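Local structure of conserved protein (Methanothermobacter thermautotrophicus, 1I36) at the NADP nicotinamide-adenine-dinucleotide phosphate site. The protein is of unknown function but binds NADP and resembles 3-hydroxyacid dehydrogenases in structure, so it is probably an NADP-dependent oxidoreductase. Residues are numbered along the deposited sequence; one frame, centred on the assembly and turned at random.

The NADP nicotinamide-adenine-dinucleotide phosphate site. Residues 6-11, 33-34, 37, 63-66, 68, 75, 87-89, 112, 116. With NAP (NADP nicotinamide-adenine-dinucleotide phosphate), chain B.
NADP lies across the Rossmann-type nucleotide-binding domain, with its pyrophosphate over the glycine loop that joins strand 2-6 to helix 10-21. At the start of that helix, the backbone N of Glu10 donates almost straight to O2A of the adenosine-side phosphate, and Val11 N reaches O2N of the nicotinamide-side phosphate of NADP at 2.8 Å (170° at H); the helix N-terminus would probably help to offset their negative charge. Water 1 links O2N to Gly9 N and Ala63 O.

Arg33 reads the adenosine 2'-phosphate and the base together. Its CG is anti to the carbonyl carbon (chi1 -53°), and bends at chi2 and chi3 fold the chain back over the ligand. Arg33 CB lies 3.6 Å from the phosphate oxygen O2X of NADP; CD touches both the ester oxygen O2B and adenine N3A from the same side. Arg33 NE forms a salt bridge to NADP O2X at 3.2 Å, nearly in the guanidinium plane, while Arg33 CZ sits over the six-membered ring of the NADP adenine, 3.5 Å from its centroid. At the tip, NH1 covers the C2A-N1A side and NH2 extends over the five-membered ring. Val64 CG1 packs on the opposite face of the purine. An alanine in place of Arg33 would remove both the salt bridge and the cation-pi cover, and would probably weaken discrimination for the 2'-phosphate.

The phosphate is gripped further by Ser34, whose N shares O2X with Arg33 NE, and by the Ser34 and Thr37 hydroxyls, which converge on O1X. Thr37 OG1 is also within hydrogen-bonding distance of the ribose hydroxyl O3B, which may donate to it, so that one side chain bridges sugar and phosphate.

Around the nicotinamide, Val11 CG2 touches NADP C2N at 3.4 Å, Ile112 packs against C5N and Val116 CG2 against the carboxamide. Asn88 OD1 accepts two bonds on in-plane lone pairs: one from Val64 N, which fixes the amide, and one from the nicotinamide-ribose hydroxyl O3D of NADP at 2.9 Å.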
# COMPACT_ATOMS: atom_id res chain seq x y z
N ILE A 6 -21.69 -12.38 27.79
CA ILE A 6 -21.69 -13.81 27.52
C ILE A 6 -20.22 -14.02 27.18
O ILE A 6 -19.71 -13.45 26.21
CB ILE A 6 -22.57 -14.19 26.34
CG1 ILE A 6 -24.01 -13.72 26.59
CG2 ILE A 6 -22.55 -15.71 26.16
CD1 ILE A 6 -24.86 -13.75 25.30
N GLY A 7 -19.55 -14.84 27.99
CA GLY A 7 -18.13 -15.07 27.87
C GLY A 7 -17.48 -14.06 28.80
O GLY A 7 -18.07 -13.01 29.08
N PHE A 8 -16.35 -14.40 29.41
CA PHE A 8 -15.70 -13.40 30.27
C PHE A 8 -14.22 -13.57 30.23
O PHE A 8 -13.58 -13.96 31.21
CB PHE A 8 -16.27 -13.39 31.70
CG PHE A 8 -16.13 -12.05 32.39
CD1 PHE A 8 -17.13 -11.10 32.27
CD2 PHE A 8 -14.98 -11.74 33.09
CE1 PHE A 8 -16.98 -9.82 32.85
CE2 PHE A 8 -14.81 -10.48 33.67
CZ PHE A 8 -15.81 -9.52 33.54
N GLY A 9 -13.69 -13.34 29.04
CA GLY A 9 -12.28 -13.44 28.76
C GLY A 9 -11.62 -12.09 28.75
O GLY A 9 -12.07 -11.19 29.46
N GLU A 10 -10.58 -11.94 27.94
CA GLU A 10 -9.83 -10.69 27.87
C GLU A 10 -10.63 -9.47 27.45
O GLU A 10 -10.49 -8.40 28.03
CB GLU A 10 -8.60 -10.84 26.97
CG GLU A 10 -7.81 -9.55 26.86
CD GLU A 10 -6.42 -9.73 26.27
OE1 GLU A 10 -6.27 -10.43 25.26
OE2 GLU A 10 -5.46 -9.15 26.83
N VAL A 11 -11.41 -9.61 26.38
CA VAL A 11 -12.25 -8.49 25.91
C VAL A 11 -13.28 -8.09 26.96
O VAL A 11 -13.34 -6.92 27.35
CB VAL A 11 -12.97 -8.86 24.62
CG1 VAL A 11 -14.01 -7.79 24.26
CG2 VAL A 11 -11.93 -9.01 23.53
N ARG A 33 -18.04 -22.27 33.14
CA ARG A 33 -16.83 -21.54 32.78
C ARG A 33 -15.61 -22.04 33.55
O ARG A 33 -15.71 -22.53 34.68
CB ARG A 33 -17.02 -20.03 32.99
CG ARG A 33 -18.26 -19.47 32.29
CD ARG A 33 -18.06 -19.20 30.78
NE ARG A 33 -17.71 -20.38 30.00
CZ ARG A 33 -18.58 -21.26 29.49
NH1 ARG A 33 -19.89 -21.10 29.67
NH2 ARG A 33 -18.14 -22.29 28.79
N SER A 34 -14.45 -21.89 32.92
CA SER A 34 -13.16 -22.30 33.47
C SER A 34 -12.69 -21.41 34.63
O SER A 34 -13.17 -20.28 34.81
CB SER A 34 -12.11 -22.21 32.38
OG SER A 34 -11.65 -20.87 32.26
N THR A 37 -11.59 -17.89 33.84
CA THR A 37 -12.74 -17.02 33.57
C THR A 37 -13.41 -16.58 34.87
O THR A 37 -13.77 -15.41 35.03
CB THR A 37 -13.76 -17.71 32.63
OG1 THR A 37 -13.19 -17.82 31.31
CG2 THR A 37 -15.08 -16.94 32.56
N ALA A 63 -18.84 -11.97 23.86
CA ALA A 63 -17.40 -11.88 23.66
C ALA A 63 -16.84 -13.26 24.00
O ALA A 63 -16.20 -13.45 25.05
CB ALA A 63 -16.81 -10.81 24.58
N VAL A 64 -17.22 -14.23 23.19
CA VAL A 64 -16.80 -15.62 23.40
C VAL A 64 -15.69 -15.91 22.39
O VAL A 64 -14.80 -15.09 22.25
CB VAL A 64 -18.02 -16.57 23.22
CG1 VAL A 64 -18.97 -16.36 24.39
CG2 VAL A 64 -18.76 -16.26 21.91
N THR A 65 -15.68 -17.08 21.76
CA THR A 65 -14.66 -17.36 20.74
C THR A 65 -15.38 -17.46 19.38
O THR A 65 -16.59 -17.69 19.34
CB THR A 65 -13.88 -18.66 21.06
OG1 THR A 65 -14.77 -19.77 21.03
CG2 THR A 65 -13.25 -18.56 22.44
N PRO A 66 -14.66 -17.28 18.26
CA PRO A 66 -15.37 -17.37 16.97
C PRO A 66 -16.17 -18.67 16.75
O PRO A 66 -17.28 -18.63 16.21
CB PRO A 66 -14.24 -17.24 15.95
CG PRO A 66 -13.31 -16.25 16.65
CD PRO A 66 -13.26 -16.84 18.07
N VAL A 68 -17.76 -20.39 18.78
CA VAL A 68 -18.88 -20.50 19.73
C VAL A 68 -19.95 -19.40 19.49
O VAL A 68 -21.04 -19.47 20.03
CB VAL A 68 -18.31 -20.34 21.21
CG1 VAL A 68 -19.39 -20.07 22.22
CG2 VAL A 68 -17.53 -21.61 21.59
N ARG A 75 -28.72 -19.51 21.65
CA ARG A 75 -29.20 -19.57 23.04
C ARG A 75 -29.74 -18.24 23.56
O ARG A 75 -30.79 -18.19 24.20
CB ARG A 75 -28.11 -20.04 23.99
CG ARG A 75 -27.79 -21.52 23.86
CD ARG A 75 -26.79 -21.96 24.92
NE ARG A 75 -25.46 -21.44 24.64
CZ ARG A 75 -24.59 -21.99 23.79
NH1 ARG A 75 -24.90 -23.09 23.13
NH2 ARG A 75 -23.42 -21.39 23.56
N ILE A 87 -19.26 -9.08 19.39
CA ILE A 87 -17.94 -8.52 19.18
C ILE A 87 -16.92 -9.60 18.81
O ILE A 87 -15.73 -9.35 18.76
CB ILE A 87 -17.52 -7.68 20.42
CG1 ILE A 87 -16.50 -6.61 20.04
CG2 ILE A 87 -17.00 -8.59 21.55
CD1 ILE A 87 -16.37 -5.50 21.13
N ASN A 88 -17.42 -10.76 18.40
CA ASN A 88 -16.55 -11.86 18.03
C ASN A 88 -15.91 -11.72 16.64
O ASN A 88 -16.47 -11.11 15.73
CB ASN A 88 -17.28 -13.19 18.12
CG ASN A 88 -17.89 -13.42 19.49
OD1 ASN A 88 -17.18 -13.63 20.47
ND2 ASN A 88 -19.22 -13.37 19.57
N ASN A 89 -14.73 -12.31 16.48
CA ASN A 89 -14.06 -12.24 15.18
C ASN A 89 -14.61 -13.31 14.26
O ASN A 89 -14.05 -14.39 14.17
CB ASN A 89 -12.54 -12.39 15.32
CG ASN A 89 -11.82 -12.24 13.98
OD1 ASN A 89 -12.26 -11.48 13.10
ND2 ASN A 89 -10.73 -12.99 13.80
N ILE A 112 -13.73 -4.53 17.03
CA ILE A 112 -12.61 -3.94 17.75
C ILE A 112 -11.56 -3.57 16.69
O ILE A 112 -11.12 -4.43 15.93
CB ILE A 112 -12.03 -4.94 18.77
CG1 ILE A 112 -13.06 -5.12 19.91
CG2 ILE A 112 -10.72 -4.40 19.38
CD1 ILE A 112 -12.69 -6.20 20.95
N VAL A 116 -6.63 -4.84 22.14
CA VAL A 116 -7.24 -4.75 23.46
C VAL A 116 -6.12 -4.65 24.50
O VAL A 116 -6.15 -3.81 25.40
CB VAL A 116 -8.13 -5.98 23.77
CG1 VAL A 116 -8.69 -5.92 25.17
CG2 VAL A 116 -9.30 -6.04 22.78
PA NAP B . -10.74 -15.33 25.68
O1A NAP B . -10.68 -16.25 24.57
O2A NAP B . -9.94 -14.21 26.14
O5B NAP B . -12.30 -15.19 26.26
C5B NAP B . -13.59 -15.85 25.72
C4B NAP B . -14.09 -16.34 27.00
O4B NAP B . -15.47 -16.94 26.40
C3B NAP B . -13.97 -17.46 27.51
O3B NAP B . -13.67 -16.71 28.61
C2B NAP B . -14.71 -18.69 27.89
O2B NAP B . -15.00 -19.26 28.97
C1B NAP B . -15.80 -18.15 27.18
N9A NAP B . -16.50 -19.17 26.38
C8A NAP B . -16.16 -20.19 25.48
N7A NAP B . -17.22 -20.86 25.09
C5A NAP B . -18.29 -20.28 25.74
C6A NAP B . -19.70 -20.55 25.74
N6A NAP B . -20.23 -21.55 25.02
N1A NAP B . -20.52 -19.75 26.52
C2A NAP B . -20.00 -18.74 27.27
N3A NAP B . -18.69 -18.43 27.32
C4A NAP B . -17.88 -19.24 26.52
O3 NAP B . -11.12 -14.39 24.36
PN NAP B . -11.08 -12.73 24.02
O1N NAP B . -9.66 -12.34 23.69
O2N NAP B . -11.72 -12.14 25.20
O5D NAP B . -12.00 -12.35 22.78
C5D NAP B . -13.43 -12.57 22.81
C4D NAP B . -13.97 -12.35 21.41
O4D NAP B . -13.66 -11.06 20.79
C3D NAP B . -13.48 -13.39 20.37
O3D NAP B . -14.50 -13.83 19.41
C2D NAP B . -12.34 -12.74 19.66
O2D NAP B . -12.12 -13.24 18.38
C1D NAP B . -12.76 -11.25 19.70
N1N NAP B . -11.63 -10.30 19.64
C2N NAP B . -10.64 -10.32 20.64
C3N NAP B . -9.60 -9.35 20.49
C7N NAP B . -8.51 -9.25 21.46
O7N NAP B . -7.62 -8.40 21.33
N7N NAP B . -8.43 -10.08 22.53
C4N NAP B . -9.62 -8.46 19.40
C5N NAP B . -10.58 -8.46 18.45
C6N NAP B . -11.59 -9.38 18.57
P2B NAP B . -13.92 -20.46 29.36
O1X NAP B . -12.61 -19.86 29.79
O2X NAP B . -14.65 -21.09 30.43
O3X NAP B . -13.72 -21.23 28.15
O HOH W 1 -14.17 -11.94 26.44
O HOH W 2 -23.48 -19.14 25.50
O HOH W 3 -15.45 -23.04 27.05